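PDB 6TA8: tyrocidine synthase 2 from Brevibacillus parabrevis, which belongs to the large multidomain synthetases and is represented here by a chain that spans a condensation domain. Local coordinates for residues Ser254-Thr258 against Tyr455-Leu460; Ala272-Glu276 against Ile343-Lys347; Ala288-Trp292 against Thr447-Leu451; His294-Val298 against Leu331-Lys335. One frame throughout, in Å; residues are numbered along the deposited sequence.

Interaction 1 of 4, residues Ser254-Thr258 against Tyr455-Leu460; sequences SFALT and YRKHLL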
# COMPACT_ATOMS: atom_id res chain seq x y z
N SER A 254 9.95 -10.10 -10.80
CA SER A 254 9.84 -10.60 -9.44
C SER A 254 10.83 -11.73 -9.20
O SER A 254 11.13 -12.52 -10.10
CB SER A 254 8.42 -11.08 -9.13
OG SER A 254 7.46 -10.10 -9.47
N PHE A 255 11.33 -11.80 -7.97
CA PHE A 255 12.13 -12.92 -7.51
C PHE A 255 11.69 -13.29 -6.10
O PHE A 255 11.25 -12.43 -5.33
CB PHE A 255 13.64 -12.62 -7.55
CG PHE A 255 14.12 -11.72 -6.44
CD1 PHE A 255 14.60 -12.25 -5.25
CD2 PHE A 255 14.12 -10.34 -6.60
CE1 PHE A 255 15.04 -11.42 -4.23
CE2 PHE A 255 14.58 -9.51 -5.59
CZ PHE A 255 15.04 -10.05 -4.41
N ALA A 256 11.80 -14.57 -5.77
CA ALA A 256 11.35 -15.09 -4.49
C ALA A 256 12.46 -15.90 -3.84
O ALA A 256 13.37 -16.40 -4.50
CB ALA A 256 10.09 -15.96 -4.64
N LEU A 257 12.38 -16.01 -2.51
CA LEU A 257 13.31 -16.81 -1.73
C LEU A 257 12.64 -18.11 -1.31
O LEU A 257 11.42 -18.19 -1.16
CB LEU A 257 13.78 -16.05 -0.49
CG LEU A 257 14.52 -14.73 -0.72
CD1 LEU A 257 15.05 -14.18 0.59
CD2 LEU A 257 15.66 -14.91 -1.72
N THR A 258 13.46 -19.15 -1.12
CA THR A 258 12.95 -20.43 -0.66
C THR A 258 12.44 -20.31 0.77
O THR A 258 12.83 -19.42 1.53
CB THR A 258 14.03 -21.50 -0.75
OG1 THR A 258 15.11 -21.18 0.14
CG2 THR A 258 14.57 -21.60 -2.17
N TYR A 455 20.17 -7.47 -5.65
CA TYR A 455 19.41 -7.36 -4.41
C TYR A 455 19.30 -8.70 -3.69
O TYR A 455 19.23 -8.74 -2.46
CB TYR A 455 18.02 -6.79 -4.70
CG TYR A 455 17.20 -6.45 -3.47
CD1 TYR A 455 17.79 -5.87 -2.36
CD2 TYR A 455 15.84 -6.70 -3.43
CE1 TYR A 455 17.05 -5.56 -1.24
CE2 TYR A 455 15.09 -6.39 -2.31
CZ TYR A 455 15.70 -5.82 -1.22
OH TYR A 455 14.96 -5.51 -0.10
N ARG A 456 19.31 -9.80 -4.44
CA ARG A 456 19.24 -11.12 -3.82
C ARG A 456 20.59 -11.55 -3.26
O ARG A 456 20.65 -12.13 -2.17
CB ARG A 456 18.73 -12.15 -4.84
CG ARG A 456 18.98 -13.59 -4.44
CD ARG A 456 18.08 -14.54 -5.20
NE ARG A 456 18.09 -14.27 -6.63
CZ ARG A 456 17.28 -14.88 -7.50
NH1 ARG A 456 16.41 -15.78 -7.09
NH2 ARG A 456 17.36 -14.58 -8.79
N LYS A 457 21.68 -11.25 -3.97
CA LYS A 457 23.00 -11.63 -3.50
C LYS A 457 23.40 -10.90 -2.22
O LYS A 457 24.38 -11.30 -1.58
CB LYS A 457 24.05 -11.37 -4.59
CG LYS A 457 24.47 -9.92 -4.74
CD LYS A 457 25.91 -9.82 -5.21
CE LYS A 457 26.27 -8.40 -5.63
NZ LYS A 457 25.63 -8.03 -6.93
N HIS A 458 22.68 -9.85 -1.84
CA HIS A 458 22.90 -9.17 -0.57
C HIS A 458 21.94 -9.62 0.51
O HIS A 458 22.30 -9.60 1.69
CB HIS A 458 22.81 -7.65 -0.75
CG HIS A 458 23.96 -7.06 -1.48
ND1 HIS A 458 23.91 -6.71 -2.81
CD2 HIS A 458 25.22 -6.75 -1.06
CE1 HIS A 458 25.07 -6.21 -3.19
NE2 HIS A 458 25.88 -6.22 -2.14
N LEU A 459 20.71 -10.01 0.14
CA LEU A 459 19.80 -10.59 1.12
C LEU A 459 20.32 -11.92 1.64
O LEU A 459 20.30 -12.18 2.85
CB LEU A 459 18.41 -10.76 0.50
CG LEU A 459 17.53 -9.52 0.39
CD1 LEU A 459 16.23 -9.84 -0.33
CD2 LEU A 459 17.25 -8.95 1.77
N LEU A 460 20.80 -12.78 0.74
CA LEU A 460 21.39 -14.04 1.16
C LEU A 460 22.68 -13.83 1.94
O LEU A 460 23.00 -14.62 2.83
CB LEU A 460 21.65 -14.93 -0.06
CG LEU A 460 20.44 -15.23 -0.95
CD1 LEU A 460 20.87 -15.94 -2.22
CD2 LEU A 460 19.41 -16.05 -0.19
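Tyr-455 meets Phe-255 where helix 445-466 packs on strand 250-256, an outermost strand of the six-stranded mixed sheet, in the helix-on-sheet layering of this condensation domain. The axes of the two short segments lie 10.6 Å apart and diverge by only 21°. The two rings touch rim to rim with nearly perpendicular planes (86°): Tyr-455 CD2 lies in the plane of the phenylalanine ring, 3.6 Å from Phe-255 CZ. Tyrosine suits the spot because its carbon rim serves the strand while its OH binds Leu-281 O on helix 277-293. Arg-456 follows and is used mainly for its carbons. Its CB sits 3.8 Å from Phe-255 CE1, and a bend at chi3 (49°) carries the guanidinium back toward the strand, one face over Phe-255 CB; NH2 has a long, weak ion pair with Asp-453. One turn on, Leu-459 sets one methyl, CD1, beside both aromatics, at the edge of the Phe-255 ring and over one face of the Tyr-455 ring, toward its rim. Leu-460, a flexible apolar branch, packs against the residue that follows the strand, its CD2 resting 4.2 Å from Leu-257 CD2.

Interaction 2 of 4, residues Ala272-Glu276 against Ile343-Lys347; sequences AYHTE and IKQTK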
# COMPACT_ATOMS: atom_id res chain seq x y z
N ALA A 272 20.22 -11.07 16.53
CA ALA A 272 21.66 -10.90 16.60
C ALA A 272 22.04 -9.42 16.55
O ALA A 272 22.97 -8.98 17.23
CB ALA A 272 22.35 -11.67 15.47
N TYR A 273 21.32 -8.64 15.73
CA TYR A 273 21.38 -7.19 15.76
C TYR A 273 20.13 -6.58 16.37
O TYR A 273 20.06 -5.35 16.52
CB TYR A 273 21.58 -6.64 14.35
CG TYR A 273 22.94 -6.93 13.75
CD1 TYR A 273 23.18 -8.12 13.08
CD2 TYR A 273 23.98 -6.01 13.85
CE1 TYR A 273 24.42 -8.39 12.53
CE2 TYR A 273 25.22 -6.27 13.30
CZ TYR A 273 25.44 -7.46 12.64
OH TYR A 273 26.67 -7.73 12.09
N HIS A 274 19.15 -7.40 16.75
CA HIS A 274 17.83 -6.97 17.22
C HIS A 274 17.27 -5.88 16.32
O HIS A 274 16.99 -4.76 16.74
CB HIS A 274 17.88 -6.54 18.68
CG HIS A 274 17.28 -7.55 19.61
ND1 HIS A 274 15.92 -7.75 19.72
CD2 HIS A 274 17.86 -8.43 20.47
CE1 HIS A 274 15.69 -8.70 20.61
NE2 HIS A 274 16.84 -9.13 21.08
N THR A 275 17.11 -6.24 15.05
CA THR A 275 16.55 -5.37 14.03
C THR A 275 15.08 -5.70 13.81
O THR A 275 14.49 -6.53 14.50
CB THR A 275 17.34 -5.50 12.72
OG1 THR A 275 17.41 -6.88 12.35
CG2 THR A 275 18.75 -4.95 12.89
N GLU A 276 14.49 -5.03 12.83
CA GLU A 276 13.17 -5.37 12.32
C GLU A 276 13.29 -5.66 10.83
O GLU A 276 14.38 -5.62 10.25
CB GLU A 276 12.17 -4.25 12.60
CG GLU A 276 12.16 -3.77 14.05
CD GLU A 276 11.46 -4.73 15.01
OE1 GLU A 276 11.11 -5.85 14.59
OE2 GLU A 276 11.27 -4.36 16.18
N ILE A 343 24.73 -2.58 8.54
CA ILE A 343 23.42 -2.83 9.14
C ILE A 343 23.17 -1.89 10.31
O ILE A 343 22.09 -1.32 10.45
CB ILE A 343 23.29 -4.31 9.55
CG1 ILE A 343 23.52 -5.22 8.35
CG2 ILE A 343 21.92 -4.58 10.17
CD1 ILE A 343 23.59 -6.69 8.70
N LYS A 344 24.18 -1.71 11.18
CA LYS A 344 24.03 -0.77 12.28
C LYS A 344 23.85 0.66 11.78
O LYS A 344 23.18 1.46 12.44
CB LYS A 344 25.23 -0.86 13.22
CG LYS A 344 25.48 -2.25 13.79
CD LYS A 344 26.70 -2.25 14.69
CE LYS A 344 26.86 -3.58 15.40
NZ LYS A 344 27.65 -3.44 16.66
N GLN A 345 24.44 0.99 10.64
CA GLN A 345 24.27 2.33 10.07
C GLN A 345 22.82 2.56 9.67
O GLN A 345 22.24 3.61 9.98
CB GLN A 345 25.21 2.51 8.88
CG GLN A 345 24.82 3.64 7.94
CD GLN A 345 25.51 4.93 8.29
OE1 GLN A 345 26.56 4.93 8.93
NE2 GLN A 345 24.94 6.05 7.85
N THR A 346 22.22 1.59 8.97
CA THR A 346 20.84 1.75 8.52
C THR A 346 19.86 1.58 9.67
O THR A 346 18.86 2.31 9.75
CB THR A 346 20.55 0.75 7.40
OG1 THR A 346 21.32 1.10 6.24
CG2 THR A 346 19.07 0.76 7.04
N LYS A 347 20.12 0.63 10.57
CA LYS A 347 19.22 0.41 11.70
C LYS A 347 19.09 1.66 12.55
O LYS A 347 17.98 2.07 12.92
CB LYS A 347 19.73 -0.77 12.54
CG LYS A 347 19.49 -0.64 14.04
CD LYS A 347 18.05 -0.93 14.42
CE LYS A 347 17.89 -1.01 15.93
NZ LYS A 347 18.54 0.14 16.62
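This is a mainly apolar contact, with no hydrogen bond across it, in which Tyr-273 and Thr-275, at the turn between helices 270-273 and 277-293, pack on Ile-343, Lys-344 and Lys-347 of helix 339-351. The Tyr-273 ring is the broad surface. Ile-343 CD1 approaches one of its faces, offset toward the rim and 4.3 Å from Tyr-273 CE1, while the extended chain of Lys-344 crosses at about a right angle and brings its CE to the ring edge, 3.8 Å from Tyr-273 CE2. A lysine fits there because its methylenes can line the ring and its ammonium ends beyond them. The phenol OH is held by His-465 NE2 on helix 445-466. The turn itself is a helix-to-helix junction: His-274, with a positive phi of 45°, is the first residue to leave the helical conformation, and Glu-276 is the N-cap of the next helix, its N bonded to Asp-279 OD2 as in one half of a capping box. Between them Thr-275 places its methyl CG2 beside the backbone N, where it faces Ile-343 CG2 at 4.2 Å. Lys-347, bent at chi2 and chi4, curls round so that its CE lies 3.9 Å from His-274 O.

Interaction 3 of 4, residues Ala288-Trp292 against Thr447-Leu451; sequences AVKDW and TIASL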
# COMPACT_ATOMS: atom_id res chain seq x y z
N ALA A 288 22.45 -2.92 -3.22
CA ALA A 288 22.05 -3.33 -4.56
C ALA A 288 22.17 -2.17 -5.55
O ALA A 288 22.73 -2.33 -6.64
CB ALA A 288 20.62 -3.88 -4.54
N VAL A 289 21.65 -1.00 -5.18
CA VAL A 289 21.76 0.18 -6.03
C VAL A 289 23.22 0.57 -6.22
O VAL A 289 23.60 1.09 -7.28
CB VAL A 289 20.93 1.34 -5.45
CG1 VAL A 289 20.99 2.55 -6.36
CG2 VAL A 289 19.49 0.90 -5.24
N LYS A 290 24.06 0.32 -5.21
CA LYS A 290 25.48 0.64 -5.33
C LYS A 290 26.15 -0.24 -6.37
O LYS A 290 26.90 0.24 -7.22
CB LYS A 290 26.17 0.50 -3.97
CG LYS A 290 27.67 0.74 -4.01
CD LYS A 290 28.28 0.59 -2.63
CE LYS A 290 29.79 0.76 -2.68
NZ LYS A 290 30.18 2.10 -3.21
N ASP A 291 25.90 -1.55 -6.32
CA ASP A 291 26.47 -2.46 -7.31
C ASP A 291 25.82 -2.33 -8.68
O ASP A 291 26.36 -2.86 -9.65
CB ASP A 291 26.36 -3.90 -6.82
CG ASP A 291 27.49 -4.29 -5.90
OD1 ASP A 291 28.67 -4.16 -6.30
OD2 ASP A 291 27.21 -4.74 -4.76
N TRP A 292 24.68 -1.65 -8.77
CA TRP A 292 23.91 -1.55 -10.01
C TRP A 292 24.05 -0.19 -10.68
O TRP A 292 24.35 -0.12 -11.88
CB TRP A 292 22.44 -1.85 -9.72
CG TRP A 292 21.53 -1.72 -10.90
CD1 TRP A 292 21.46 -2.55 -11.98
CD2 TRP A 292 20.57 -0.69 -11.12
NE1 TRP A 292 20.50 -2.10 -12.86
CE2 TRP A 292 19.95 -0.96 -12.36
CE3 TRP A 292 20.18 0.44 -10.40
CZ2 TRP A 292 18.95 -0.14 -12.88
CZ3 TRP A 292 19.19 1.24 -10.92
CH2 TRP A 292 18.59 0.95 -12.15
N THR A 447 18.50 -4.91 -17.63
CA THR A 447 19.01 -3.94 -16.67
C THR A 447 18.30 -4.06 -15.33
O THR A 447 18.92 -3.91 -14.27
CB THR A 447 18.86 -2.52 -17.22
OG1 THR A 447 19.48 -2.44 -18.51
CG2 THR A 447 19.51 -1.50 -16.29
N ILE A 448 17.00 -4.35 -15.35
CA ILE A 448 16.25 -4.53 -14.11
C ILE A 448 16.63 -5.85 -13.45
O ILE A 448 16.73 -5.94 -12.22
CB ILE A 448 14.74 -4.43 -14.38
CG1 ILE A 448 14.39 -3.06 -14.97
CG2 ILE A 448 13.95 -4.67 -13.10
CD1 ILE A 448 14.81 -1.90 -14.09
N ALA A 449 16.85 -6.89 -14.26
CA ALA A 449 17.23 -8.19 -13.70
C ALA A 449 18.58 -8.12 -13.00
O ALA A 449 18.83 -8.88 -12.06
CB ALA A 449 17.26 -9.25 -14.80
N SER A 450 19.46 -7.22 -13.44
CA SER A 450 20.75 -7.06 -12.77
C SER A 450 20.57 -6.48 -11.37
O SER A 450 21.22 -6.92 -10.42
CB SER A 450 21.67 -6.18 -13.61
OG SER A 450 22.90 -5.93 -12.94
N LEU A 451 19.69 -5.48 -11.23
CA LEU A 451 19.43 -4.90 -9.92
C LEU A 451 18.73 -5.89 -9.00
O LEU A 451 18.98 -5.89 -7.79
CB LEU A 451 18.60 -3.63 -10.07
CG LEU A 451 18.11 -2.94 -8.79
CD1 LEU A 451 19.28 -2.52 -7.93
CD2 LEU A 451 17.22 -1.75 -9.13
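Trp-292 lays its indole like a slab over Leu-451, and most of the fit between helices 277-293 and 445-466 at this point follows from that pair. The short helical segments lie 10.0 Å apart at an angle of 134°, and the backbones draw closest at these two residues. Leu-451 CB is the first bump: it sits 3.5 Å from the centroid of the five-membered ring of Trp-292, 5° off its normal, a CH-pi contact squarely over the face. The leucine's branches then part. Leu-451 CD2 slides beneath the six-membered ring, 3.9 Å from Trp-292 CE3, while Leu-451 CD1 drops into the hollow walled by Ala-288, Val-289 and the tryptophan's own methylene, lying 3.9 Å from Ala-288 CB and 3.7 Å from Trp-292 CB. The small side chain of Ala-288 suits this hollow, letting the leucine methyl close on the helix backbone.

Trp-292 turns its CG away from its own backbone N, which swings the indole across to the other helix, where Trp-292 NE1 donates to Thr-447 O at 2.8 Å. That bond is bent, 134° at the hydrogen, and the oxygen is tilted out of the indole plane rather than lying in it. Thr-447 CG2 lies 3.6 Å from Trp-292 NE1, and Ser-450 OG lies at the ring edge near CD1. Thr-447 OG1 turns to another partner, Asp-239 OD2. Around the pair, Leu-236 of a loop touches the indole, Leu-421 of strand 421-428 packs on Leu-451, and Ile-448 reaches Leu-421 and Leu-253 of strand 250-256, so helix 445-466 lies against the sheet, with helix 277-293 packed on it here.

Interaction 4 of 4, residues His294-Val298 against Leu331-Lys335; sequences HTNGV and LDMEK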
# COMPACT_ATOMS: atom_id res chain seq x y z
N HIS A 294 26.16 2.24 -9.37
CA HIS A 294 27.47 2.77 -9.00
C HIS A 294 27.35 4.12 -8.30
O HIS A 294 27.98 5.11 -8.69
CB HIS A 294 28.39 2.85 -10.22
CG HIS A 294 28.65 1.53 -10.87
ND1 HIS A 294 28.11 1.17 -12.08
CD2 HIS A 294 29.40 0.47 -10.47
CE1 HIS A 294 28.51 -0.05 -12.40
NE2 HIS A 294 29.29 -0.50 -11.44
N THR A 295 26.54 4.15 -7.26
CA THR A 295 26.34 5.33 -6.43
C THR A 295 26.80 5.04 -5.00
O THR A 295 27.24 3.93 -4.68
CB THR A 295 24.87 5.76 -6.43
OG1 THR A 295 24.11 4.89 -5.58
CG2 THR A 295 24.29 5.72 -7.84
N ASN A 296 26.69 6.06 -4.15
CA ASN A 296 26.92 5.88 -2.72
C ASN A 296 25.86 6.58 -1.89
O ASN A 296 26.01 6.67 -0.66
CB ASN A 296 28.32 6.37 -2.33
CG ASN A 296 29.41 5.39 -2.73
OD1 ASN A 296 29.44 4.25 -2.29
ND2 ASN A 296 30.33 5.85 -3.58
N GLY A 297 24.79 7.07 -2.51
CA GLY A 297 23.69 7.69 -1.81
C GLY A 297 22.43 7.70 -2.65
O GLY A 297 22.44 8.19 -3.78
N VAL A 298 21.34 7.16 -2.11
CA VAL A 298 20.07 7.09 -2.82
C VAL A 298 18.96 7.48 -1.86
O VAL A 298 18.99 7.13 -0.67
CB VAL A 298 19.83 5.69 -3.42
CG1 VAL A 298 19.81 4.62 -2.34
CG2 VAL A 298 18.55 5.66 -4.24
N LEU A 331 19.71 6.59 2.29
CA LEU A 331 20.62 5.48 2.52
C LEU A 331 22.06 5.91 2.21
O LEU A 331 22.31 6.71 1.31
CB LEU A 331 20.24 4.28 1.66
CG LEU A 331 18.80 3.78 1.81
CD1 LEU A 331 18.53 2.63 0.85
CD2 LEU A 331 18.53 3.36 3.25
N ASP A 332 23.00 5.36 2.97
CA ASP A 332 24.41 5.70 2.86
C ASP A 332 25.20 4.44 2.51
O ASP A 332 25.20 3.48 3.28
CB ASP A 332 24.93 6.33 4.15
CG ASP A 332 26.17 7.18 3.93
OD1 ASP A 332 26.55 7.39 2.76
OD2 ASP A 332 26.76 7.63 4.93
N MET A 333 25.87 4.46 1.36
CA MET A 333 26.72 3.37 0.92
C MET A 333 28.20 3.74 0.98
O MET A 333 29.01 3.24 0.20
CB MET A 333 26.34 2.94 -0.50
CG MET A 333 25.03 2.17 -0.60
SD MET A 333 23.58 3.23 -0.45
CE MET A 333 23.52 3.95 -2.09
N GLU A 334 28.55 4.63 1.92
CA GLU A 334 29.91 5.16 1.98
C GLU A 334 30.95 4.05 2.13
O GLU A 334 32.01 4.09 1.49
CB GLU A 334 30.03 6.16 3.13
CG GLU A 334 31.43 6.72 3.33
CD GLU A 334 31.51 7.64 4.54
OE1 GLU A 334 30.50 7.76 5.27
OE2 GLU A 334 32.58 8.24 4.76
N LYS A 335 30.66 3.05 2.96
CA LYS A 335 31.59 1.94 3.19
C LYS A 335 30.76 0.65 3.26
O LYS A 335 30.23 0.31 4.32
CB LYS A 335 32.40 2.16 4.45
CG LYS A 335 33.77 1.50 4.43
CD LYS A 335 34.84 2.43 3.88
CE LYS A 335 35.74 2.98 4.98
NZ LYS A 335 36.81 3.86 4.44
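Met-333 folds back over the chain at Asn-296 and Gly-297, where two neighbouring antiparallel strands of the six-stranded sheet, 297-304 and the outermost strand 325-332, come together at their ends. Starting at the root of the side chain, Met-333 CB rests 3.7 Å from Asn-296 CA. From there CG leaves beside the backbone N, anti to the carbonyl carbon, and the chain bends twice, about the CB-CG and CG-SD bonds (chi2 76°, chi3 78°), which carries the terminal methyl back along the opposing segment. That methyl does most of the touching: Met-333 CE lies 3.4 Å from Gly-297 N, against the peptide that joins Asn-296 to Gly-297, 3.8 Å from Val-298 CG1 and close to Thr-295 OG1. Methionine, unbranched and flexible, suits such a hooked path. The Thr-295 hydroxyl is buried by this packing and has no polar partner in the model.

Two backbone bonds pin the segments. Met-333 N donates to Asn-296 O at 3.0 Å, and Leu-331 N donates to Val-298 O at 3.1 Å. Beside the second bond, Val-298 and Leu-331 lie side by side, their branched chains meeting through CG1 and CD1. The amide oxygen of Asn-296 probably bonds Lys-290 NZ of helix 277-293, though the modelled geometry is doubtful. Between the two backbone bonds, Gly-297 CA makes a C-H...O contact of 3.5 Å with Leu-331 O.

How the interactions relate
Helix 445-466 carries both interaction 1 and interaction 3, which touch through Tyr-455 and Ala-288; one sets it on an edge strand, the other on helix 277-293. Their touching residues are buried or partly exposed, whereas interactions 2 and 4 also include exposed ones. Interactions 1 and 4 reach opposite outermost strands of one sheet, their centres about 20 Å apart. The chemistry follows place: interactions 1 and 2 are mainly carbon packing with no hydrogen bond across the segments, a single indole bond supplements it in interaction 3, and backbone bonding enters in interaction 4. Lys-290 packs along Thr-295 and Met-333, and so joins interactions 3 and 4, while Gln-345 packs on Asp-332 between 2 and 4.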